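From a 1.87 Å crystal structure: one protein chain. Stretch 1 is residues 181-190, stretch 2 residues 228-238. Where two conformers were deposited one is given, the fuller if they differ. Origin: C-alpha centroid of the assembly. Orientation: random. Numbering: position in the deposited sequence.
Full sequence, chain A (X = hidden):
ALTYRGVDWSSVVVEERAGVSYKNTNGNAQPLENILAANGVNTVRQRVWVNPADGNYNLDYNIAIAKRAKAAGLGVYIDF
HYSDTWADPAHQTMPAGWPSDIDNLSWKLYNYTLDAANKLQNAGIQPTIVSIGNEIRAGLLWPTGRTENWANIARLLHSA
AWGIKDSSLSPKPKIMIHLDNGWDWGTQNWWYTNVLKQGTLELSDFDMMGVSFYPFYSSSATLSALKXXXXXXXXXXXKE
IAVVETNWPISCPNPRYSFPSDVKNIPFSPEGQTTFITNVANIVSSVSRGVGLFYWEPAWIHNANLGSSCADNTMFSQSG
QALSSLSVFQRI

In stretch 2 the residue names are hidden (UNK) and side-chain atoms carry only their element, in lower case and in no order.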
ATOM      1  N   ASN A 181       4.514  -8.758   5.581  1.00 12.14           N
ATOM      2  CA  ASN A 181       5.646  -9.686   5.522  1.00 12.77           C
ATOM      3  C   ASN A 181       5.761 -10.492   4.223  1.00 12.45           C
ATOM      4  O   ASN A 181       5.672 -11.726   4.228  1.00 11.94           O
ATOM      5  CB  ASN A 181       5.593 -10.649   6.719  1.00 13.65           C
ATOM      6  CG  ASN A 181       5.670  -9.927   8.057  1.00 15.10           C
ATOM      7  OD1 ASN A 181       6.228  -8.833   8.153  1.00 14.92           O
ATOM      8  ND2 ASN A 181       5.122 -10.546   9.100  1.00 14.81           N
ATOM      9  N   GLY A 182       5.990  -9.791   3.117  1.00 12.18           N
ATOM     10  CA  GLY A 182       6.110 -10.452   1.831  1.00 12.06           C
ATOM     11  C   GLY A 182       7.201 -11.502   1.761  1.00 12.69           C
ATOM     12  O   GLY A 182       7.169 -12.373   0.890  1.00 12.61           O
ATOM     13  N   TRP A 183       8.166 -11.422   2.673  1.00 12.96           N
ATOM     14  CA  TRP A 183       9.275 -12.373   2.707  1.00 13.72           C
ATOM     15  C   TRP A 183       8.884 -13.706   3.337  1.00 13.77           C
ATOM     16  O   TRP A 183       9.588 -14.702   3.176  1.00 14.27           O
ATOM     17  CB  TRP A 183      10.438 -11.786   3.510  1.00 14.37           C
ATOM     18  CG  TRP A 183      10.018 -11.312   4.872  1.00 15.09           C
ATOM     19  CD1 TRP A 183       9.615 -10.050   5.212  1.00 14.55           C
ATOM     20  CD2 TRP A 183       9.902 -12.104   6.061  1.00 15.15           C
ATOM     21  NE1 TRP A 183       9.255 -10.008   6.535  1.00 15.12           N
ATOM     22  CE2 TRP A 183       9.423 -11.253   7.083  1.00 15.54           C
ATOM     23  CE3 TRP A 183      10.156 -13.449   6.364  1.00 16.61           C
ATOM     24  CZ2 TRP A 183       9.193 -11.703   8.387  1.00 15.96           C
ATOM     25  CZ3 TRP A 183       9.925 -13.897   7.667  1.00 16.61           C
ATOM     26  CH2 TRP A 183       9.450 -13.023   8.660  1.00 16.63           C
ATOM     27  N   ASP A 184       7.768 -13.711   4.059  1.00 13.97           N
ATOM     28  CA  ASP A 184       7.293 -14.906   4.759  1.00 14.64           C
ATOM     29  C   ASP A 184       6.392 -15.787   3.897  1.00 14.72           C
ATOM     30  O   ASP A 184       5.167 -15.698   3.982  1.00 14.41           O
ATOM     31  CB  ASP A 184       6.547 -14.479   6.027  1.00 14.60           C
ATOM     32  CG  ASP A 184       6.191 -15.649   6.926  1.00 16.24           C
ATOM     33  OD1 ASP A 184       6.427 -16.809   6.535  1.00 15.33           O
ATOM     34  OD2 ASP A 184       5.665 -15.396   8.033  1.00 17.06           O
ATOM     35  N   TRP A 185       7.003 -16.640   3.078  1.00 14.83           N
ATOM     36  CA  TRP A 185       6.248 -17.536   2.205  1.00 15.21           C
ATOM     37  C   TRP A 185       5.263 -18.407   2.982  1.00 15.45           C
ATOM     38  O   TRP A 185       4.108 -18.565   2.578  1.00 14.87           O
ATOM     39  CB  TRP A 185       7.205 -18.431   1.401  1.00 15.93           C
ATOM     40  CG  TRP A 185       6.534 -19.616   0.748  1.00 15.91           C
ATOM     41  CD1 TRP A 185       6.833 -20.937   0.946  1.00 16.35           C
ATOM     42  CD2 TRP A 185       5.448 -19.587  -0.190  1.00 15.65           C
ATOM     43  NE1 TRP A 185       5.998 -21.731   0.190  1.00 16.36           N
ATOM     44  CE2 TRP A 185       5.139 -20.927  -0.516  1.00 15.68           C
ATOM     45  CE3 TRP A 185       4.706 -18.559  -0.789  1.00 15.44           C
ATOM     46  CZ2 TRP A 185       4.122 -21.266  -1.414  1.00 15.55           C
ATOM     47  CZ3 TRP A 185       3.692 -18.896  -1.683  1.00 15.16           C
ATOM     48  CH2 TRP A 185       3.411 -20.239  -1.986  1.00 15.52           C
ATOM     49  N   GLY A 186       5.722 -18.973   4.095  1.00 15.48           N
ATOM     50  CA  GLY A 186       4.852 -19.826   4.892  1.00 15.27           C
ATOM     51  C   GLY A 186       3.519 -19.175   5.215  1.00 15.70           C
ATOM     52  O   GLY A 186       2.462 -19.798   5.095  1.00 15.44           O
ATOM     53  N   THR A 187       3.561 -17.909   5.615  1.00 15.34           N
ATOM     54  CA  THR A 187       2.341 -17.195   5.958  1.00 15.79           C
ATOM     55  C   THR A 187       1.513 -16.831   4.727  1.00 15.07           C
ATOM     56  O   THR A 187       0.286 -16.963   4.744  1.00 14.29           O
ATOM     57  CB  THR A 187       2.666 -15.931   6.777  1.00 16.71           C
ATOM     58  OG1 THR A 187       3.270 -16.325   8.018  1.00 17.54           O
ATOM     59  CG2 THR A 187       1.396 -15.134   7.068  1.00 17.36           C
ATOM     60  N   GLN A 188       2.172 -16.378   3.664  1.00 14.82           N
ATOM     61  CA  GLN A 188       1.454 -16.034   2.437  1.00 14.54           C
ATOM     62  C   GLN A 188       0.688 -17.277   1.970  1.00 15.01           C
ATOM     63  O   GLN A 188      -0.501 -17.214   1.657  1.00 14.03           O
ATOM     64  CB  GLN A 188       2.426 -15.610   1.328  1.00 14.18           C
ATOM     65  CG  GLN A 188       3.263 -14.353   1.606  1.00 13.85           C
ATOM     66  CD  GLN A 188       2.436 -13.079   1.681  1.00 12.92           C
ATOM     67  OE1 GLN A 188       1.525 -12.864   0.881  1.00 12.86           O
ATOM     68  NE2 GLN A 188       2.764 -12.217   2.635  1.00 12.53           N
ATOM     69  N   ASN A 189       1.387 -18.408   1.936  1.00 15.50           N
ATOM     70  CA  ASN A 189       0.797 -19.663   1.492  1.00 16.37           C
ATOM     71  C   ASN A 189      -0.338 -20.113   2.402  1.00 16.15           C
ATOM     72  O   ASN A 189      -1.400 -20.523   1.932  1.00 15.73           O
ATOM     73  CB  ASN A 189       1.875 -20.745   1.419  1.00 17.74           C
ATOM     74  CG  ASN A 189       1.358 -22.037   0.821  1.00 19.62           C
ATOM     75  OD1 ASN A 189       0.662 -22.029  -0.197  1.00 20.63           O
ATOM     76  ND2 ASN A 189       1.703 -23.156   1.443  1.00 20.85           N
ATOM     77  N   TRP A 190      -0.108 -20.032   3.706  1.00 15.63           N
ATOM     78  CA  TRP A 190      -1.112 -20.413   4.693  1.00 15.82           C
ATOM     79  C   TRP A 190      -2.401 -19.606   4.498  1.00 15.64           C
ATOM     80  O   TRP A 190      -3.505 -20.158   4.493  1.00 14.91           O
ATOM     81  CB  TRP A 190      -0.542 -20.170   6.093  1.00 17.00           C
ATOM     82  CG  TRP A 190      -1.531 -20.217   7.220  1.00 17.73           C
ATOM     83  CD1 TRP A 190      -2.095 -21.329   7.783  1.00 18.32           C
ATOM     84  CD2 TRP A 190      -2.042 -19.093   7.950  1.00 18.61           C
ATOM     85  NE1 TRP A 190      -2.922 -20.963   8.824  1.00 19.02           N
ATOM     86  CE2 TRP A 190      -2.908 -19.599   8.946  1.00 19.00           C
ATOM     87  CE3 TRP A 190      -1.851 -17.707   7.857  1.00 19.04           C
ATOM     88  CZ2 TRP A 190      -3.581 -18.765   9.846  1.00 19.70           C
ATOM     89  CZ3 TRP A 190      -2.523 -16.875   8.752  1.00 20.31           C
ATOM     90  CH2 TRP A 190      -3.380 -17.414   9.735  1.00 19.91           C
ATOM     91  N   UNK A 228      12.368 -15.537  -3.023  1.00 12.87           N
ATOM     92  CA  UNK A 228      11.822 -16.889  -2.949  1.00 13.75           C
ATOM     93  C   UNK A 228      10.312 -16.887  -2.713  1.00 13.61           C
ATOM     94  O   UNK A 228       9.574 -17.629  -3.363  1.00 13.14           O
ATOM     95  o   UNK A 228      12.045 -19.004  -1.787  1.00 15.48           O
ATOM     96  c   UNK A 228      12.518 -17.672  -1.832  1.00 14.22           C
ATOM     97  N   UNK A 229       9.857 -16.054  -1.782  1.00 13.14           N
ATOM     98  CA  UNK A 229       8.431 -15.971  -1.470  1.00 13.23           C
ATOM     99  C   UNK A 229       7.619 -15.500  -2.677  1.00 13.29           C
ATOM    100  O   UNK A 229       6.635 -16.130  -3.052  1.00 13.71           O
ATOM    101  o   UNK A 229       6.836 -14.959   0.065  1.00 13.82           O
ATOM    102  c   UNK A 229       8.204 -15.021  -0.291  1.00 13.11           C
ATOM    103  N   UNK A 230       8.032 -14.393  -3.285  1.00 13.30           N
ATOM    104  CA  UNK A 230       7.313 -13.869  -4.441  1.00 13.09           C
ATOM    105  C   UNK A 230       7.297 -14.894  -5.575  1.00 12.75           C
ATOM    106  O   UNK A 230       6.266 -15.101  -6.209  1.00 13.10           O
ATOM    107  c   UNK A 230       6.494 -11.214  -3.353  1.00 12.44           C
ATOM    108  c   UNK A 230       7.908 -11.402  -3.888  1.00 12.78           C
ATOM    109  c   UNK A 230       7.941 -12.550  -4.910  1.00 13.13           C
ATOM    110  c   UNK A 230       8.394 -10.117  -4.545  1.00 12.89           C
ATOM    111  N   UNK A 231       8.433 -15.542  -5.822  1.00 12.79           N
ATOM    112  CA  UNK A 231       8.500 -16.562  -6.869  1.00 13.61           C
ATOM    113  C   UNK A 231       7.465 -17.654  -6.597  1.00 13.77           C
ATOM    114  O   UNK A 231       6.768 -18.103  -7.503  1.00 13.94           O
ATOM    115  o   UNK A 231      10.443 -15.511  -8.549  1.00 14.56           O
ATOM    116  c   UNK A 231       9.893 -17.198  -6.917  1.00 13.41           C
ATOM    117  o   UNK A 231      12.010 -16.926  -7.973  1.00 13.97           O
ATOM    118  c   UNK A 231      10.845 -16.488  -7.880  1.00 14.25           C
ATOM    119  N   UNK A 232       7.370 -18.080  -5.340  1.00 14.07           N
ATOM    120  CA  UNK A 232       6.425 -19.128  -4.967  1.00 14.29           C
ATOM    121  C   UNK A 232       4.979 -18.679  -5.144  1.00 14.56           C
ATOM    122  O   UNK A 232       4.130 -19.452  -5.598  1.00 13.88           O
ATOM    123  c   UNK A 232       7.975 -20.311  -3.349  1.00 14.30           C
ATOM    124  o   UNK A 232       8.577 -20.756  -4.325  1.00 15.16           O
ATOM    125  c   UNK A 232       6.662 -19.567  -3.519  1.00 14.26           C
ATOM    126  n   UNK A 232       8.416 -20.461  -2.108  1.00 13.76           N
ATOM    127  N   UNK A 233       4.700 -17.432  -4.777  1.00 14.09           N
ATOM    128  CA  UNK A 233       3.354 -16.888  -4.915  1.00 14.48           C
ATOM    129  C   UNK A 233       2.977 -16.832  -6.390  1.00 15.22           C
ATOM    130  O   UNK A 233       1.853 -17.169  -6.775  1.00 15.33           O
ATOM    131  c   UNK A 233       2.136 -13.003  -2.633  1.00 13.97           C
ATOM    132  s   UNK A 233       3.730 -13.741  -2.215  1.00 14.31           S
ATOM    133  c   UNK A 233       3.290 -15.479  -4.327  1.00 14.18           C
ATOM    134  c   UNK A 233       3.491 -15.425  -2.823  1.00 14.33           C
ATOM    135  N   UNK A 234       3.932 -16.408  -7.213  1.00 15.63           N
ATOM    136  CA  UNK A 234       3.713 -16.278  -8.653  1.00 16.29           C
ATOM    137  C   UNK A 234       3.409 -17.601  -9.339  1.00 17.04           C
ATOM    138  O   UNK A 234       2.470 -17.705 -10.126  1.00 17.05           O
ATOM    139  c   UNK A 234       4.929 -15.630  -9.308  1.00 15.79           C
ATOM    140  N   UNK A 235       4.197 -18.624  -9.051  1.00 17.74           N
ATOM    141  CA  UNK A 235       3.951 -19.885  -9.718  1.00 19.29           C
ATOM    142  C   UNK A 235       2.752 -20.646  -9.160  1.00 18.74           C
ATOM    143  O   UNK A 235       2.195 -21.502  -9.840  1.00 18.74           O
ATOM    144  c   UNK A 235       5.199 -20.753  -9.680  1.00 21.56           C
ATOM    145  c   UNK A 235       5.300 -21.600  -8.465  1.00 24.40           C
ATOM    146  n   UNK A 235       7.625 -24.593  -8.775  1.00 30.71           N
ATOM    147  c   UNK A 235       7.218 -23.169  -8.678  1.00 28.62           C
ATOM    148  c   UNK A 235       5.730 -22.994  -8.848  1.00 26.78           C
ATOM    149  N   UNK A 236       2.342 -20.333  -7.933  1.00 17.98           N
ATOM    150  CA  UNK A 236       1.195 -21.021  -7.346  1.00 17.48           C
ATOM    151  C   UNK A 236      -0.137 -20.454  -7.837  1.00 17.54           C
ATOM    152  O   UNK A 236      -1.028 -21.216  -8.216  1.00 16.94           O
ATOM    153  o   UNK A 236       2.392 -21.499  -5.268  1.00 16.53           O
ATOM    154  c   UNK A 236       0.002 -21.727  -5.236  1.00 17.34           C
ATOM    155  c   UNK A 236       1.185 -20.942  -5.796  1.00 17.62           C
ATOM    156  N   UNK A 237      -0.265 -19.127  -7.842  1.00 16.57           N
ATOM    157  CA  UNK A 237      -1.508 -18.474  -8.244  1.00 16.71           C
ATOM    158  C   UNK A 237      -1.462 -17.609  -9.510  1.00 16.31           C
ATOM    159  O   UNK A 237      -2.498 -17.154  -9.988  1.00 16.22           O
ATOM    160  c   UNK A 237      -2.352 -18.535  -5.880  1.00 17.37           C
ATOM    161  c   UNK A 237      -1.724 -19.988  -2.614  1.00 17.75           C
ATOM    162  c   UNK A 237      -1.590 -18.643  -4.672  1.00 17.67           C
ATOM    163  c   UNK A 237       0.046 -18.367  -2.936  1.00 17.91           C
ATOM    164  c   UNK A 237      -0.597 -19.350  -2.165  1.00 17.83           C
ATOM    165  n   UNK A 237      -3.304 -20.087  -4.563  1.00 17.93           N
ATOM    166  c   UNK A 237      -0.440 -18.006  -4.189  1.00 17.28           C
ATOM    167  c   UNK A 237      -2.044 -17.667  -7.062  1.00 16.82           C
ATOM    168  c   UNK A 237      -3.380 -19.426  -5.765  1.00 18.07           C
ATOM    169  c   UNK A 237      -2.214 -19.625  -3.873  1.00 17.82           C
ATOM    170  N   UNK A 238      -0.265 -17.374 -10.038  1.00 16.26           N
ATOM    171  CA  UNK A 238      -0.080 -16.609 -11.272  0.50 16.44           C
ATOM    172  C   UNK A 238      -0.788 -15.247 -11.318  1.00 16.19           C
ATOM    173  O   UNK A 238      -1.324 -14.859 -12.355  1.00 15.98           O
ATOM    174  o   UNK A 238      -0.993 -16.829 -14.728  0.50 18.45           O
ATOM    175  c   UNK A 238      -0.179 -16.843 -13.806  0.50 17.46           C
ATOM    176  n   UNK A 238       1.045 -16.346 -13.927  0.50 17.29           N
ATOM    177  c   UNK A 238      -0.540 -17.459 -12.461  0.50 17.02           C
TER

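Position 228 carries one carbon and then one oxygen, unbranched, and touches nothing on stretch 1. A lone hydroxyl on CB defines serine: Ser228.

Position 229 has the same two atoms, but its CA-to-CB bond points toward stretch 1, and its oxygen lies 2.7 Å from Gly182 O. This is again serine; the hydroxyl OG of Ser229 donates a hydrogen bond to that carbonyl. The CA atoms of Ser229 and Trp185 are 4.6 Å apart.

Position 230 shows four carbons forked at the second. CB points away, yet a terminal carbon comes within 4.4 Å of Gly182 O. The fork defines leucine, and the carbon is CD2 of Leu230.

Position 231 has two carbons, CB and a second bonded directly to it, which bears both oxygens: a carboxylate, so Asp231. It makes no contact with stretch 1.

Position 232 has the same skeleton with one oxygen and one nitrogen at its end. Its CB lies 3.3 Å from the centroid of the Trp185 six-membered ring and 4° off its normal, a CH-pi contact over the face; the nitrogen is 3.5 Å from CD1 of Trp185. The terminal amide makes this Asn232, with ND2 the atom near CD1.

Position 233 is an unbranched chain of two carbons, sulfur and a carbon. Its second carbon packs 3.7 Å from Trp185 CZ3, and the carbon beyond sulfur reaches 3.6 Å from Gln188 OE1. The thioether is methionine, and these atoms are CG and CE of Met233.

Position 234 has a single carbon, directed away from stretch 1: Ala234.

Position 235 has four carbons in a row ending in nitrogen, with no contact across: Lys235.

Position 236 has CB carrying one oxygen and one carbon, the oxygen 3.7 Å from Trp185 CH2. It is threonine; Thr236 OG1 also donates a hydrogen bond to Asn232 O at 2.7 Å, within its own helix.

Position 237 has one carbon, then fused five- and six-membered rings holding eight carbons and one nitrogen. One ring carbon lies 3.9 Å from Trp185 CZ3, and another is 3.6 Å from Asn189 OD1. The indole is tryptophan, and these carbons are CZ3 and CH2 of Trp237.

Position 238 has CB and a second carbon bonded directly to it, which bears one oxygen and one nitrogen. It is Asn238, which leaves the helix with positive phi and is free of stretch 1.

The two helices run nearly parallel, 23° between directions and 9.6 Å at closest approach. Trp185 fills the gap as a knob among Ser229, Asn232, Met233 and Thr236, while the Ser229 hydroxyl ties this helix to the turn preceding the other. The stretches bury 440 Å² in total, of which Trp185 contributes 112 Å², the largest share of any residue; one hydrogen bond crosses between them.

Stretch 2, residues 228-238: SSLDNMAKTWN
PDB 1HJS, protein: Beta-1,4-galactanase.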